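Local coordinates for octaprenyl Pyrophosphate Synthase (Helicobacter pylori, PDB 3TC1) that catalyses the stepwise addition of isopentenyl diphosphate units to an allylic diphosphate, building the octaprenyl (C40) diphosphate chain, at the interface of chains A and B. Numbering follows the deposited sequence. Chains: chain A/B, Octaprenyl Pyrophosphate Synthase.

Contact 1: the interface of chains A and B. Residues chain A 76-77, 135, 138-139; chain B 99, 103, 106.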
ATOM      1  N   HIS A  76      -2.600  -8.172   1.009  1.00 16.89           N
ATOM      2  CA  HIS A  76      -1.396  -8.088   0.183  1.00 18.81           C
ATOM      3  C   HIS A  76      -0.564  -9.321   0.265  1.00 21.30           C
ATOM      4  O   HIS A  76       0.152  -9.706  -0.656  1.00 22.37           O
ATOM      5  CB  HIS A  76      -0.571  -6.846   0.545  1.00 17.28           C
ATOM      6  CG  HIS A  76      -1.204  -5.597   0.027  1.00 15.75           C
ATOM      7  ND1 HIS A  76      -0.579  -4.365   0.033  1.00 17.62           N
ATOM      8  CD2 HIS A  76      -2.392  -5.415  -0.581  1.00 16.35           C
ATOM      9  CE1 HIS A  76      -1.368  -3.483  -0.563  1.00 14.44           C
ATOM     10  NE2 HIS A  76      -2.476  -4.106  -0.945  1.00 15.51           N
ATOM     11  N   ASP A  77      -0.703  -9.992   1.382  1.00 24.51           N
ATOM     12  CA  ASP A  77       0.050 -11.221   1.588  1.00 28.43           C
ATOM     13  C   ASP A  77      -0.427 -12.388   0.783  1.00 28.73           C
ATOM     14  O   ASP A  77       0.329 -13.286   0.442  1.00 27.51           O
ATOM     15  CB  ASP A  77       0.068 -11.599   3.055  1.00 50.11           C
ATOM     16  CG  ASP A  77       1.470 -11.607   3.599  1.00 56.11           C
ATOM     17  OD1 ASP A  77       2.125 -12.665   3.537  1.00 58.86           O
ATOM     18  OD2 ASP A  77       1.906 -10.523   4.057  1.00 56.66           O
ATOM     19  N   SER A 135       6.222  -4.819   6.075  1.00 18.00           N
ATOM     20  CA  SER A 135       6.366  -4.905   4.628  1.00 18.94           C
ATOM     21  C   SER A 135       7.805  -5.337   4.337  1.00 17.73           C
ATOM     22  O   SER A 135       8.062  -6.098   3.404  1.00 17.64           O
ATOM     23  CB  SER A 135       6.046  -3.560   3.978  1.00 24.14           C
ATOM     24  OG  SER A 135       4.665  -3.272   4.130  1.00 27.27           O
ATOM     25  N   GLU A 138       7.922  -9.045   4.899  1.00 20.15           N
ATOM     26  CA  GLU A 138       7.371  -9.817   3.773  1.00 22.52           C
ATOM     27  C   GLU A 138       8.403 -10.028   2.704  1.00 21.67           C
ATOM     28  O   GLU A 138       8.597 -11.101   2.178  1.00 20.39           O
ATOM     29  CB  GLU A 138       6.146  -9.097   3.171  1.00 33.08           C
ATOM     30  CG  GLU A 138       4.921  -9.156   4.045  1.00 37.95           C
ATOM     31  CD  GLU A 138       4.434 -10.563   4.272  1.00 42.51           C
ATOM     32  OE1 GLU A 138       4.351 -11.282   3.248  1.00 45.64           O
ATOM     33  OE2 GLU A 138       4.127 -10.924   5.446  1.00 45.95           O
ATOM     34  N   ILE A 139       9.083  -8.958   2.386  1.00 23.19           N
ATOM     35  CA  ILE A 139      10.122  -9.000   1.385  1.00 23.50           C
ATOM     36  C   ILE A 139      11.291  -9.877   1.777  1.00 23.45           C
ATOM     37  O   ILE A 139      11.802 -10.647   0.963  1.00 24.02           O
ATOM     38  CB  ILE A 139      10.575  -7.555   1.034  1.00 24.72           C
ATOM     39  CG1 ILE A 139       9.408  -6.841   0.341  1.00 23.67           C
ATOM     40  CG2 ILE A 139      11.829  -7.599   0.107  1.00 25.13           C
ATOM     41  CD1 ILE A 139       9.668  -5.329   0.127  1.00 25.55           C
TER
ATOM     42  N   PHE B  99       4.261 -10.062  -6.108  1.00 26.59           N
ATOM     43  CA  PHE B  99       4.363  -9.935  -4.662  1.00 28.39           C
ATOM     44  C   PHE B  99       5.367  -8.873  -4.228  1.00 29.20           C
ATOM     45  O   PHE B  99       5.062  -8.046  -3.369  1.00 28.04           O
ATOM     46  CB  PHE B  99       4.753 -11.269  -4.030  1.00 37.89           C
ATOM     47  CG  PHE B  99       4.609 -11.287  -2.535  1.00 38.77           C
ATOM     48  CD1 PHE B  99       3.354 -11.380  -1.950  1.00 39.75           C
ATOM     49  CD2 PHE B  99       5.724 -11.199  -1.713  1.00 38.52           C
ATOM     50  CE1 PHE B  99       3.207 -11.388  -0.569  1.00 41.47           C
ATOM     51  CE2 PHE B  99       5.590 -11.204  -0.327  1.00 39.25           C
ATOM     52  CZ  PHE B  99       4.329 -11.300   0.245  1.00 40.60           C
ATOM     53  N   MET B 103       4.636  -5.371  -2.317  1.00 27.14           N
ATOM     54  CA  MET B 103       5.252  -5.057  -1.031  1.00 27.42           C
ATOM     55  C   MET B 103       6.129  -3.816  -1.128  1.00 25.37           C
ATOM     56  O   MET B 103       6.131  -2.988  -0.217  1.00 28.48           O
ATOM     57  CB  MET B 103       6.095  -6.229  -0.516  1.00 26.03           C
ATOM     58  CG  MET B 103       5.297  -7.410   0.015  1.00 28.17           C
ATOM     59  SD  MET B 103       4.102  -6.957   1.299  1.00 29.20           S
ATOM     60  CE  MET B 103       2.640  -7.678   0.633  1.00 29.86           C
ATOM     61  N   ASP B 106       4.095  -0.938  -0.838  1.00 22.14           N
ATOM     62  CA  ASP B 106       3.637  -0.757   0.539  1.00 21.51           C
ATOM     63  C   ASP B 106       4.738  -0.100   1.357  1.00 19.26           C
ATOM     64  O   ASP B 106       4.471   0.705   2.250  1.00 16.80           O
ATOM     65  CB  ASP B 106       3.257  -2.103   1.168  1.00 25.90           C
ATOM     66  CG  ASP B 106       1.963  -2.654   0.611  1.00 28.54           C
ATOM     67  OD1 ASP B 106       1.221  -1.880  -0.035  1.00 26.35           O
ATOM     68  OD2 ASP B 106       1.680  -3.850   0.835  1.00 28.75           O
TER
HETATM   69  O   HOH W   1       2.166  -4.800   3.440  1.00 20.38           O

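Contact 2: the interface of chains A and B. Residues chain A 20, 106-107, 110-111; chain B 131-132, 135.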
ATOM      1  N   ILE A  20     -16.048   5.808   2.329  1.00 20.72           N
ATOM      2  CA  ILE A  20     -15.259   5.906   1.102  1.00 20.58           C
ATOM      3  C   ILE A  20     -16.183   6.148  -0.091  1.00 22.20           C
ATOM      4  O   ILE A  20     -15.748   6.587  -1.156  1.00 22.19           O
ATOM      5  CB  ILE A  20     -14.418   4.633   0.902  1.00 18.08           C
ATOM      6  CG1 ILE A  20     -13.547   4.419   2.147  1.00 17.11           C
ATOM      7  CG2 ILE A  20     -13.520   4.769  -0.330  1.00 17.31           C
ATOM      8  CD1 ILE A  20     -12.767   3.131   2.144  1.00 14.95           C
ATOM      9  N   ASP A 106      -5.039  -1.605  -0.560  1.00 24.97           N
ATOM     10  CA  ASP A 106      -4.635  -0.207  -0.578  1.00 25.05           C
ATOM     11  C   ASP A 106      -5.727   0.662   0.034  1.00 22.10           C
ATOM     12  O   ASP A 106      -5.433   1.656   0.685  1.00 22.06           O
ATOM     13  CB  ASP A 106      -4.345   0.263  -2.008  1.00 27.36           C
ATOM     14  CG  ASP A 106      -3.031  -0.268  -2.539  1.00 31.50           C
ATOM     15  OD1 ASP A 106      -2.096  -0.467  -1.728  1.00 33.51           O
ATOM     16  OD2 ASP A 106      -2.930  -0.471  -3.769  1.00 32.08           O
ATOM     17  N   VAL A 107      -6.981   0.277  -0.188  1.00 19.39           N
ATOM     18  CA  VAL A 107      -8.128   1.000   0.361  1.00 19.40           C
ATOM     19  C   VAL A 107      -8.090   0.923   1.891  1.00 20.63           C
ATOM     20  O   VAL A 107      -8.281   1.925   2.582  1.00 19.20           O
ATOM     21  CB  VAL A 107      -9.464   0.393  -0.140  1.00 26.23           C
ATOM     22  CG1 VAL A 107     -10.624   0.921   0.688  1.00 27.67           C
ATOM     23  CG2 VAL A 107      -9.678   0.740  -1.604  1.00 25.10           C
ATOM     24  N   SER A 110      -4.949   2.965   3.213  1.00 19.44           N
ATOM     25  CA  SER A 110      -5.145   4.404   3.087  1.00 20.97           C
ATOM     26  C   SER A 110      -6.205   4.976   4.030  1.00 18.31           C
ATOM     27  O   SER A 110      -5.999   6.031   4.626  1.00 19.58           O
ATOM     28  CB  SER A 110      -5.455   4.767   1.626  1.00 19.75           C
ATOM     29  OG  SER A 110      -6.582   4.068   1.138  1.00 25.50           O
ATOM     30  N   LYS A 111      -7.333   4.290   4.180  1.00 17.45           N
ATOM     31  CA  LYS A 111      -8.375   4.786   5.086  1.00 15.70           C
ATOM     32  C   LYS A 111      -7.843   4.763   6.518  1.00 17.17           C
ATOM     33  O   LYS A 111      -8.011   5.728   7.277  1.00 14.97           O
ATOM     34  CB  LYS A 111      -9.635   3.927   4.968  1.00 17.17           C
ATOM     35  CG  LYS A 111     -10.767   4.291   5.942  1.00 19.60           C
ATOM     36  CD  LYS A 111     -11.244   5.746   5.802  1.00 19.03           C
ATOM     37  CE  LYS A 111     -12.444   6.013   6.707  1.00 17.98           C
ATOM     38  NZ  LYS A 111     -12.933   7.425   6.665  1.00 17.07           N
TER
ATOM     39  N   VAL B 131      -4.334   9.743  -1.044  1.00 19.87           N
ATOM     40  CA  VAL B 131      -3.945   8.363  -1.312  1.00 18.25           C
ATOM     41  C   VAL B 131      -5.194   7.472  -1.250  1.00 17.38           C
ATOM     42  O   VAL B 131      -5.298   6.493  -1.985  1.00 18.06           O
ATOM     43  CB  VAL B 131      -2.892   7.850  -0.305  1.00 25.67           C
ATOM     44  CG1 VAL B 131      -2.585   6.381  -0.579  1.00 27.28           C
ATOM     45  CG2 VAL B 131      -1.608   8.669  -0.425  1.00 27.73           C
ATOM     46  N   LEU B 132      -6.142   7.814  -0.382  1.00 16.27           N
ATOM     47  CA  LEU B 132      -7.374   7.038  -0.277  1.00 18.15           C
ATOM     48  C   LEU B 132      -8.175   7.181  -1.571  1.00 17.96           C
ATOM     49  O   LEU B 132      -8.785   6.227  -2.047  1.00 16.71           O
ATOM     50  CB  LEU B 132      -8.218   7.514   0.909  1.00 20.44           C
ATOM     51  CG  LEU B 132      -9.598   6.858   1.054  1.00 23.04           C
ATOM     52  CD1 LEU B 132      -9.449   5.347   1.180  1.00 21.69           C
ATOM     53  CD2 LEU B 132     -10.310   7.426   2.268  1.00 20.53           C
ATOM     54  N   SER B 135      -6.621   5.175  -4.409  1.00 19.56           N
ATOM     55  CA  SER B 135      -6.969   3.761  -4.350  1.00 21.67           C
ATOM     56  C   SER B 135      -8.410   3.539  -4.806  1.00 20.54           C
ATOM     57  O   SER B 135      -8.711   2.536  -5.450  1.00 20.48           O
ATOM     58  CB  SER B 135      -6.754   3.203  -2.935  1.00 28.19           C
ATOM     59  OG  SER B 135      -7.758   3.639  -2.030  1.00 33.86           O
TER

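Contact 1: the interface of chains A and B
A:His76 and A:Asp77 close helix 53-78 at the start of the first aspartate-rich motif (DDxxD, of which A:Asp77 is the first residue), the family's site for magnesium and diphosphate. Together with helix 121-144 they receive helix 92-116 of chain B. A hydrogen bond runs from ND1 of the A:His76 imidazole to the carboxylate OD2 of B:Asp106, 2.5 Å long and thus short. It is nearly straight, 173° at the hydrogen. The two groups approach from facing sides with their planes only 4° apart, a coplanar arrangement that would limit rotation of either group; the carboxylate lies at the ring edge and OD2 accepts through its syn lone pair. The other oxygen, B:Asp106 OD1, is 3.1 Å from A:His76 ND1, so the ring N-H faces the carboxylate with OD2 much the nearer. OD2 is gripped a second time, by a water at 2.8 Å, which in turn stands 3.0 Å from the hydroxyl OG of A:Ser135 and so ties helix 121-144 to the same carboxylate.

Beside this polar group, B:Met103 curls between the two chain A helices. Its side chain is bent at chi2 (-54°) and again at chi3, which turns the methyl CE towards A:His76 CB, 3.3 Å away, while SD rests 3.5 Å from A:Glu138 CB. Nearer its backbone, B:Met103 CB fits tightly against A:Ile139 CG1 at 3.5 Å, the two side chains running antiparallel alongside one another. B:Phe99 stands one turn earlier, with CG of B:Met103, from the same chain, over one face. Its rim points into chain A: A:Asp77, which is poorly ordered, meets it at the edge through CA, and A:Glu138 lies across it, its carboxylate oxygen OE1 approaching the rim at CZ. On the rim, B:Phe99 CE1 lies 3.5 Å from the backbone O of A:His76.

Contact 2: the interface of chains A and B
A:Ser110 and B:Leu132 meet where helix 100-116 of chain A packs on helix 121-144 of chain B. The packing is mainly apolar. A:Ser110 CB comes close to the partner backbone, 3.5 Å from B:Leu132 CA, a separation small enough to show that the helices touch almost directly here. B:Leu132, which hides the most surface of the patch, 76 Å², extends its side chain with CG opposite its own backbone N (chi1 175°). Its CD1 packs over A:Ser110 and the A:Lys111 backbone, with A:Ile20 CD1 at 4.1 Å, and CD2 meets the aliphatic CD of A:Lys111 at 4.0 Å; A:Ile20 and A:Lys111 both lie obliquely to the leucine. Further along, A:Asp106 offers its methylene CB, not its carboxylate, to B:Ser135 CB at 3.9 Å, and A:Val107 CG2 lies by the same serine.

Polar contacts run mostly within each helix. With chi1 at 57°, A:Ser110 OG folds back to its main acceptor, A:Asp106 O (2.7 Å); A:Val107 O, at 3.1 Å from OG with the donor above the carbonyl plane, is a minor, shared contact. B:Ser135 OG likewise returns to B:Leu132 O at 2.8 Å. Across the interface, OG of A:Ser110 and OG of B:Ser135 form a weak hydrogen bond at 3.4 Å, direction undecided, which would compete with these intrahelical bonds.

In the all-helical prenyl synthase fold, the site sets helix 100-116 of one subunit against helix 121-144 of the other, flanked by the loop between helices 3-18 and 23-29.

The C-alpha centres of contact 1 and contact 2 lie about 17 Å apart along one two-fold symmetric interface. Both pair the helix containing Asp106 in one subunit with helix 121-144 of the other, with the chains exchanged. Asp106 and Ser135 recur in each, but the serine rotamer differs (chi1 -68° in A, 74° in B), so the twinned contacts are not identical in detail. Rising numbers on one helix, 99 to 110, meet falling numbers on the other, 139 to 131, evidence of antiparallel packing. This fits the homodimer usual for the family, with contact 1 linking the partner to an aspartate-rich motif.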